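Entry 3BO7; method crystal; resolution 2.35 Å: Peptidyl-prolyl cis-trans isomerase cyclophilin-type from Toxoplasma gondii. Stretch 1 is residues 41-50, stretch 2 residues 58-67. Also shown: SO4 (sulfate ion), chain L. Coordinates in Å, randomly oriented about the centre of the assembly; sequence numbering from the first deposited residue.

Stretch 1 (41-50) KYFDDTIFHR
Stretch 2, residues 58-67: QGGRAELRQP

Where two antiparallel segments diverge, the polar groups of the backbone must find new partners, and residues 41-50 and 58-67 of this cyclophilin-type isomerase illustrate the remedies: water and side chains. Strand pairing is confined to one end. Arg50 and Gln58 form a hydrogen-bonded antiparallel pair (CA-CA 5.1 Å) in which Gln58 N donates to Arg50 O at 2.7 Å; Gln58 O receives not Arg50 N but His49 N, at 3.0 Å, in a bent, weak bond. Both side chains are extended (chi1 and chi2 t) on the same sheet face, so Arg50 NH1 reaches Gln58 OE1 at 2.8 Å.

Beyond Gly59, Gly60 adopts phi/psi 87/9, and ordered waters bridge the gap. One accepts from Gly60 N (2.9 Å) and donates to Ile47 O (2.9 Å) and Thr46 OG1 (3.0 Å). A second accepts from Arg61 N (3.1 Å), donates to the same Ile47 O (2.9 Å) and lies 2.7 Å from His49 ND1. A third accepts from Ile47 N (3.0 Å) and donates to Arg61 O (2.6 Å). Ile47 thus has both backbone polar groups satisfied by solvent.

Stretch 1 begins with a type I turn, Lys41-Asp44, overlapping a type II turn, Phe43-Thr46; Thr46 OG1 (chi1 p) also donates to Phe43 O at 2.6 Å. In stretch 2, residues 62-64 form a 3-10 segment, after which direct bonding resumes: Gln66 N donates to Asp45 O at 3.0 Å. Arg65 (t, t, m, 111°) clamps Tyr42 O with two donors, NE at 3.1 Å and NH2 at 2.9 Å, satisfying a carbonyl without a strand partner.

Carbon-rich contacts add to these bonds. Leu64 (m, t) makes a CH-pi contact, its CD1 over one face of the His49 ring (chi1 p), 3.4 Å from His49 CG; Tyr42 CZ (chi1 t) meets Ala62 CB at 3.8 Å.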

ATOM      1  N   LYS A  41      -2.389  -6.401  13.392  1.00 38.18           N
ATOM      2  CA  LYS A  41      -0.934  -6.170  13.233  1.00 38.36           C
ATOM      3  C   LYS A  41      -0.266  -6.914  12.055  1.00 38.24           C
ATOM      4  O   LYS A  41       0.959  -7.038  11.991  1.00 38.28           O
ATOM      5  CB  LYS A  41      -0.170  -6.412  14.556  1.00 38.58           C
ATOM      6  CG  LYS A  41      -0.717  -5.661  15.789  1.00 39.04           C
ATOM      7  CD  LYS A  41      -0.818  -4.155  15.568  0.50 39.06           C
ATOM      8  CE  LYS A  41      -1.385  -3.420  16.790  0.50 39.66           C
ATOM      9  NZ  LYS A  41      -0.439  -3.392  17.945  0.50 38.64           N
ATOM     10  N   TYR A  42      -1.092  -7.378  11.124  1.00 37.94           N
ATOM     11  CA  TYR A  42      -0.680  -8.034   9.880  1.00 37.83           C
ATOM     12  C   TYR A  42       0.525  -7.413   9.160  1.00 37.79           C
ATOM     13  O   TYR A  42       1.393  -8.140   8.666  1.00 38.12           O
ATOM     14  CB  TYR A  42      -1.895  -8.058   8.953  1.00 37.66           C
ATOM     15  CG  TYR A  42      -1.698  -8.666   7.594  1.00 37.99           C
ATOM     16  CD1 TYR A  42      -1.951 -10.025   7.367  1.00 36.66           C
ATOM     17  CD2 TYR A  42      -1.303  -7.873   6.513  1.00 37.70           C
ATOM     18  CE1 TYR A  42      -1.787 -10.574   6.105  1.00 36.67           C
ATOM     19  CE2 TYR A  42      -1.134  -8.416   5.259  1.00 36.94           C
ATOM     20  CZ  TYR A  42      -1.382  -9.757   5.056  1.00 37.14           C
ATOM     21  OH  TYR A  42      -1.225 -10.269   3.793  1.00 37.81           O
ATOM     22  N   PHE A  43       0.582  -6.082   9.100  1.00 37.59           N
ATOM     23  CA  PHE A  43       1.623  -5.395   8.328  1.00 37.26           C
ATOM     24  C   PHE A  43       2.943  -5.200   9.078  1.00 37.59           C
ATOM     25  O   PHE A  43       3.961  -4.848   8.469  1.00 37.55           O
ATOM     26  CB  PHE A  43       1.116  -4.058   7.775  1.00 36.61           C
ATOM     27  CG  PHE A  43       0.058  -4.201   6.718  1.00 36.27           C
ATOM     28  CD1 PHE A  43       0.396  -4.598   5.423  1.00 35.53           C
ATOM     29  CD2 PHE A  43      -1.281  -3.943   7.017  1.00 33.76           C
ATOM     30  CE1 PHE A  43      -0.584  -4.739   4.436  1.00 35.76           C
ATOM     31  CE2 PHE A  43      -2.269  -4.074   6.041  1.00 34.72           C
ATOM     32  CZ  PHE A  43      -1.922  -4.474   4.743  1.00 35.58           C
ATOM     33  N   ASP A  44       2.921  -5.424  10.391  1.00 37.90           N
ATOM     34  CA  ASP A  44       4.126  -5.330  11.207  1.00 38.47           C
ATOM     35  C   ASP A  44       5.162  -6.306  10.677  1.00 38.73           C
ATOM     36  O   ASP A  44       4.870  -7.494  10.507  1.00 38.88           O
ATOM     37  CB  ASP A  44       3.817  -5.634  12.680  1.00 38.48           C
ATOM     38  CG  ASP A  44       3.078  -4.495  13.383  1.00 39.34           C
ATOM     39  OD1 ASP A  44       2.510  -3.602  12.698  1.00 39.67           O
ATOM     40  OD2 ASP A  44       3.066  -4.501  14.635  1.00 39.16           O
ATOM     41  N   ASP A  45       6.356  -5.779  10.403  1.00 39.19           N
ATOM     42  CA  ASP A  45       7.521  -6.546   9.916  1.00 39.66           C
ATOM     43  C   ASP A  45       7.521  -6.872   8.410  1.00 39.50           C
ATOM     44  O   ASP A  45       8.496  -7.417   7.895  1.00 39.81           O
ATOM     45  CB  ASP A  45       7.777  -7.803  10.768  1.00 39.99           C
ATOM     46  CG  ASP A  45       8.069  -7.472  12.232  1.00 41.85           C
ATOM     47  OD1 ASP A  45       8.786  -6.477  12.498  1.00 43.97           O
ATOM     48  OD2 ASP A  45       7.574  -8.204  13.118  1.00 44.00           O
ATOM     49  N   THR A  46       6.445  -6.539   7.703  1.00 39.02           N
ATOM     50  CA  THR A  46       6.483  -6.591   6.242  1.00 38.66           C
ATOM     51  C   THR A  46       7.434  -5.509   5.715  1.00 38.53           C
ATOM     52  O   THR A  46       7.704  -4.513   6.397  1.00 38.54           O
ATOM     53  CB  THR A  46       5.081  -6.454   5.579  1.00 38.63           C
ATOM     54  OG1 THR A  46       4.496  -5.185   5.901  1.00 37.19           O
ATOM     55  CG2 THR A  46       4.160  -7.584   6.029  1.00 38.11           C
ATOM     56  N   ILE A  47       7.942  -5.725   4.505  1.00 38.26           N
ATOM     57  CA  ILE A  47       8.901  -4.818   3.887  1.00 37.63           C
ATOM     58  C   ILE A  47       8.329  -4.124   2.651  1.00 37.16           C
ATOM     59  O   ILE A  47       7.226  -4.432   2.208  1.00 36.80           O
ATOM     60  CB  ILE A  47      10.219  -5.556   3.506  1.00 37.85           C
ATOM     61  CG1 ILE A  47       9.929  -6.793   2.650  1.00 37.42           C
ATOM     62  CG2 ILE A  47      11.033  -5.908   4.757  1.00 37.44           C
ATOM     63  CD1 ILE A  47      11.177  -7.405   2.029  1.00 37.62           C
ATOM     64  N   PHE A  48       9.084  -3.165   2.125  1.00 36.83           N
ATOM     65  CA  PHE A  48       8.822  -2.620   0.800  1.00 36.59           C
ATOM     66  C   PHE A  48       9.818  -3.275  -0.159  1.00 36.78           C
ATOM     67  O   PHE A  48      10.978  -2.863  -0.249  1.00 36.41           O
ATOM     68  CB  PHE A  48       8.917  -1.089   0.800  1.00 36.34           C
ATOM     69  CG  PHE A  48       7.757  -0.413   1.475  1.00 35.88           C
ATOM     70  CD1 PHE A  48       6.692   0.078   0.727  1.00 35.67           C
ATOM     71  CD2 PHE A  48       7.718  -0.278   2.860  1.00 35.94           C
ATOM     72  CE1 PHE A  48       5.612   0.705   1.343  1.00 35.35           C
ATOM     73  CE2 PHE A  48       6.641   0.341   3.494  1.00 36.16           C
ATOM     74  CZ  PHE A  48       5.581   0.835   2.730  1.00 36.28           C
ATOM     75  N   HIS A  49       9.338  -4.312  -0.857  1.00 37.05           N
ATOM     76  CA  HIS A  49      10.187  -5.312  -1.526  1.00 36.93           C
ATOM     77  C   HIS A  49      10.427  -5.051  -3.004  1.00 36.67           C
ATOM     78  O   HIS A  49      11.186  -5.764  -3.642  1.00 36.79           O
ATOM     79  CB  HIS A  49       9.558  -6.702  -1.378  1.00 37.03           C
ATOM     80  CG  HIS A  49       8.336  -6.894  -2.221  1.00 37.06           C
ATOM     81  ND1 HIS A  49       7.078  -6.513  -1.805  1.00 37.84           N
ATOM     82  CD2 HIS A  49       8.185  -7.396  -3.468  1.00 36.75           C
ATOM     83  CE1 HIS A  49       6.202  -6.788  -2.755  1.00 37.81           C
ATOM     84  NE2 HIS A  49       6.847  -7.326  -3.774  1.00 37.70           N
ATOM     85  N   ARG A  50       9.740  -4.070  -3.563  1.00 36.83           N
ATOM     86  CA  ARG A  50       9.944  -3.711  -4.955  1.00 37.00           C
ATOM     87  C   ARG A  50       9.880  -2.188  -5.091  1.00 37.59           C
ATOM     88  O   ARG A  50       8.901  -1.555  -4.686  1.00 37.32           O
ATOM     89  CB  ARG A  50       8.934  -4.423  -5.863  1.00 36.57           C
ATOM     90  CG  ARG A  50       9.072  -4.070  -7.344  1.00 36.42           C
ATOM     91  CD  ARG A  50       8.339  -5.055  -8.251  1.00 36.61           C
ATOM     92  NE  ARG A  50       8.167  -4.511  -9.598  1.00 37.34           N
ATOM     93  CZ  ARG A  50       7.057  -3.920 -10.042  1.00 38.45           C
ATOM     94  NH1 ARG A  50       5.996  -3.802  -9.254  1.00 39.53           N
ATOM     95  NH2 ARG A  50       7.003  -3.445 -11.280  1.00 37.97           N
ATOM     96  N   GLN A  58       6.498  -0.790  -3.662  1.00 32.37           N
ATOM     97  CA  GLN A  58       5.464  -1.787  -3.426  1.00 32.57           C
ATOM     98  C   GLN A  58       5.705  -2.533  -2.117  1.00 32.27           C
ATOM     99  O   GLN A  58       6.838  -2.911  -1.829  1.00 32.17           O
ATOM    100  CB  GLN A  58       5.433  -2.768  -4.603  1.00 32.48           C
ATOM    101  CG  GLN A  58       4.305  -3.790  -4.573  1.00 32.95           C
ATOM    102  CD  GLN A  58       4.373  -4.783  -5.734  1.00 33.84           C
ATOM    103  OE1 GLN A  58       5.113  -4.585  -6.706  1.00 34.40           O
ATOM    104  NE2 GLN A  58       3.591  -5.855  -5.636  1.00 34.88           N
ATOM    105  N   GLY A  59       4.638  -2.739  -1.337  1.00 32.25           N
ATOM    106  CA  GLY A  59       4.713  -3.464  -0.056  1.00 32.53           C
ATOM    107  C   GLY A  59       3.497  -4.332   0.238  1.00 32.57           C
ATOM    108  O   GLY A  59       2.697  -4.606  -0.649  1.00 32.44           O
ATOM    109  N   GLY A  60       3.380  -4.791   1.478  1.00 32.78           N
ATOM    110  CA  GLY A  60       2.195  -5.517   1.947  1.00 33.44           C
ATOM    111  C   GLY A  60       2.155  -7.020   1.734  1.00 34.13           C
ATOM    112  O   GLY A  60       1.115  -7.648   1.950  1.00 33.93           O
ATOM    113  N   ARG A  61       3.271  -7.603   1.303  1.00 34.77           N
ATOM    114  CA  ARG A  61       3.321  -9.036   1.031  1.00 35.72           C
ATOM    115  C   ARG A  61       3.614  -9.861   2.292  1.00 36.07           C
ATOM    116  O   ARG A  61       4.722  -9.821   2.828  1.00 36.13           O
ATOM    117  CB  ARG A  61       4.333  -9.349  -0.077  1.00 35.85           C
ATOM    118  CG  ARG A  61       4.306 -10.807  -0.504  1.00 36.85           C
ATOM    119  CD  ARG A  61       4.849 -11.051  -1.906  1.00 38.42           C
ATOM    120  NE  ARG A  61       4.801 -12.482  -2.210  1.00 40.20           N
ATOM    121  CZ  ARG A  61       3.765 -13.099  -2.777  1.00 41.62           C
ATOM    122  NH1 ARG A  61       2.683 -12.410  -3.135  1.00 41.17           N
ATOM    123  NH2 ARG A  61       3.813 -14.408  -2.995  1.00 41.70           N
ATOM    124  N   ALA A  62       2.609 -10.599   2.760  1.00 36.73           N
ATOM    125  CA  ALA A  62       2.744 -11.459   3.939  1.00 37.70           C
ATOM    126  C   ALA A  62       3.894 -12.471   3.816  1.00 38.47           C
ATOM    127  O   ALA A  62       4.638 -12.699   4.777  1.00 38.53           O
ATOM    128  CB  ALA A  62       1.437 -12.175   4.217  1.00 37.59           C
ATOM    129  N   GLU A  63       4.044 -13.045   2.622  1.00 39.40           N
ATOM    130  CA  GLU A  63       5.076 -14.041   2.335  1.00 40.41           C
ATOM    131  C   GLU A  63       6.510 -13.542   2.539  1.00 41.30           C
ATOM    132  O   GLU A  63       7.424 -14.352   2.715  1.00 41.39           O
ATOM    133  CB  GLU A  63       4.916 -14.580   0.911  1.00 40.25           C
ATOM    134  CG  GLU A  63       3.654 -15.426   0.678  1.00 40.57           C
ATOM    135  CD  GLU A  63       2.400 -14.606   0.389  1.00 41.56           C
ATOM    136  OE1 GLU A  63       2.436 -13.354   0.444  1.00 41.62           O
ATOM    137  OE2 GLU A  63       1.359 -15.223   0.098  1.00 42.05           O
ATOM    138  N   LEU A  64       6.700 -12.220   2.519  1.00 42.26           N
ATOM    139  CA  LEU A  64       8.024 -11.618   2.659  1.00 43.24           C
ATOM    140  C   LEU A  64       8.244 -10.934   4.010  1.00 44.33           C
ATOM    141  O   LEU A  64       9.259 -10.259   4.216  1.00 44.56           O
ATOM    142  CB  LEU A  64       8.285 -10.630   1.519  1.00 43.14           C
ATOM    143  CG  LEU A  64       8.378 -11.189   0.093  1.00 43.05           C
ATOM    144  CD1 LEU A  64       8.503 -10.047  -0.880  1.00 42.24           C
ATOM    145  CD2 LEU A  64       9.545 -12.162  -0.079  1.00 42.41           C
ATOM    146  N   ARG A  65       7.294 -11.108   4.925  1.00 45.72           N
ATOM    147  CA  ARG A  65       7.412 -10.572   6.280  1.00 47.17           C
ATOM    148  C   ARG A  65       8.657 -11.105   6.995  1.00 48.73           C
ATOM    149  O   ARG A  65       8.872 -12.323   7.072  1.00 48.86           O
ATOM    150  CB  ARG A  65       6.166 -10.918   7.088  1.00 46.87           C
ATOM    151  CG  ARG A  65       5.993 -10.105   8.358  1.00 45.51           C
ATOM    152  CD  ARG A  65       4.884 -10.673   9.230  1.00 42.42           C
ATOM    153  NE  ARG A  65       3.548 -10.370   8.718  1.00 40.75           N
ATOM    154  CZ  ARG A  65       2.709 -11.267   8.207  1.00 39.85           C
ATOM    155  NH1 ARG A  65       3.052 -12.547   8.118  1.00 39.35           N
ATOM    156  NH2 ARG A  65       1.514 -10.886   7.786  1.00 38.44           N
ATOM    157  N   GLN A  66       9.467 -10.180   7.510  1.00 50.40           N
ATOM    158  CA  GLN A  66      10.701 -10.519   8.213  1.00 52.07           C
ATOM    159  C   GLN A  66      10.445 -10.454   9.699  1.00 52.69           C
ATOM    160  O   GLN A  66      10.822  -9.483  10.377  1.00 53.35           O
ATOM    161  CB  GLN A  66      11.824  -9.569   7.806  1.00 51.91           C
ATOM    162  CG  GLN A  66      12.350  -9.803   6.387  1.00 52.89           C
ATOM    163  CD  GLN A  66      13.461  -8.834   6.011  1.00 53.75           C
ATOM    164  OE1 GLN A  66      13.970  -8.086   6.858  1.00 55.68           O
ATOM    165  NE2 GLN A  66      13.842  -8.835   4.734  1.00 55.30           N
ATOM    166  N   PRO A  67       9.751 -11.488  10.176  1.00 53.37           N
ATOM    167  CA  PRO A  67       9.280 -11.569  11.551  1.00 53.88           C
ATOM    168  C   PRO A  67      10.359 -12.130  12.481  1.00 54.31           C
ATOM    169  O   PRO A  67      10.586 -11.600  13.574  1.00 54.63           O
ATOM    170  CB  PRO A  67       8.014 -12.433  11.620  1.00 54.09           C
TER
HETATM  171  S   SO4 L 205       7.424 -15.372  -2.217  0.50 41.60           S
HETATM  172  O1  SO4 L 205       7.040 -13.982  -1.979  0.50 41.10           O
HETATM  173  O2  SO4 L 205       8.853 -15.533  -1.967  0.50 40.83           O
HETATM  174  O3  SO4 L 205       6.683 -16.289  -1.355  0.50 41.35           O
HETATM  175  O4  SO4 L 205       7.129 -15.692  -3.610  0.50 41.97           O
HETATM  176  O   HOH W   1       4.836  -3.385   3.515  1.00 37.58           O
HETATM  177  O   HOH W   2       6.531  -7.974   3.139  1.00 34.36           O
HETATM  178  O   HOH W   3       6.213  -6.675   0.722  1.00 38.34           O
HETATM  179  O   HOH W   4       6.323  -7.566  -6.951  1.00 39.47           O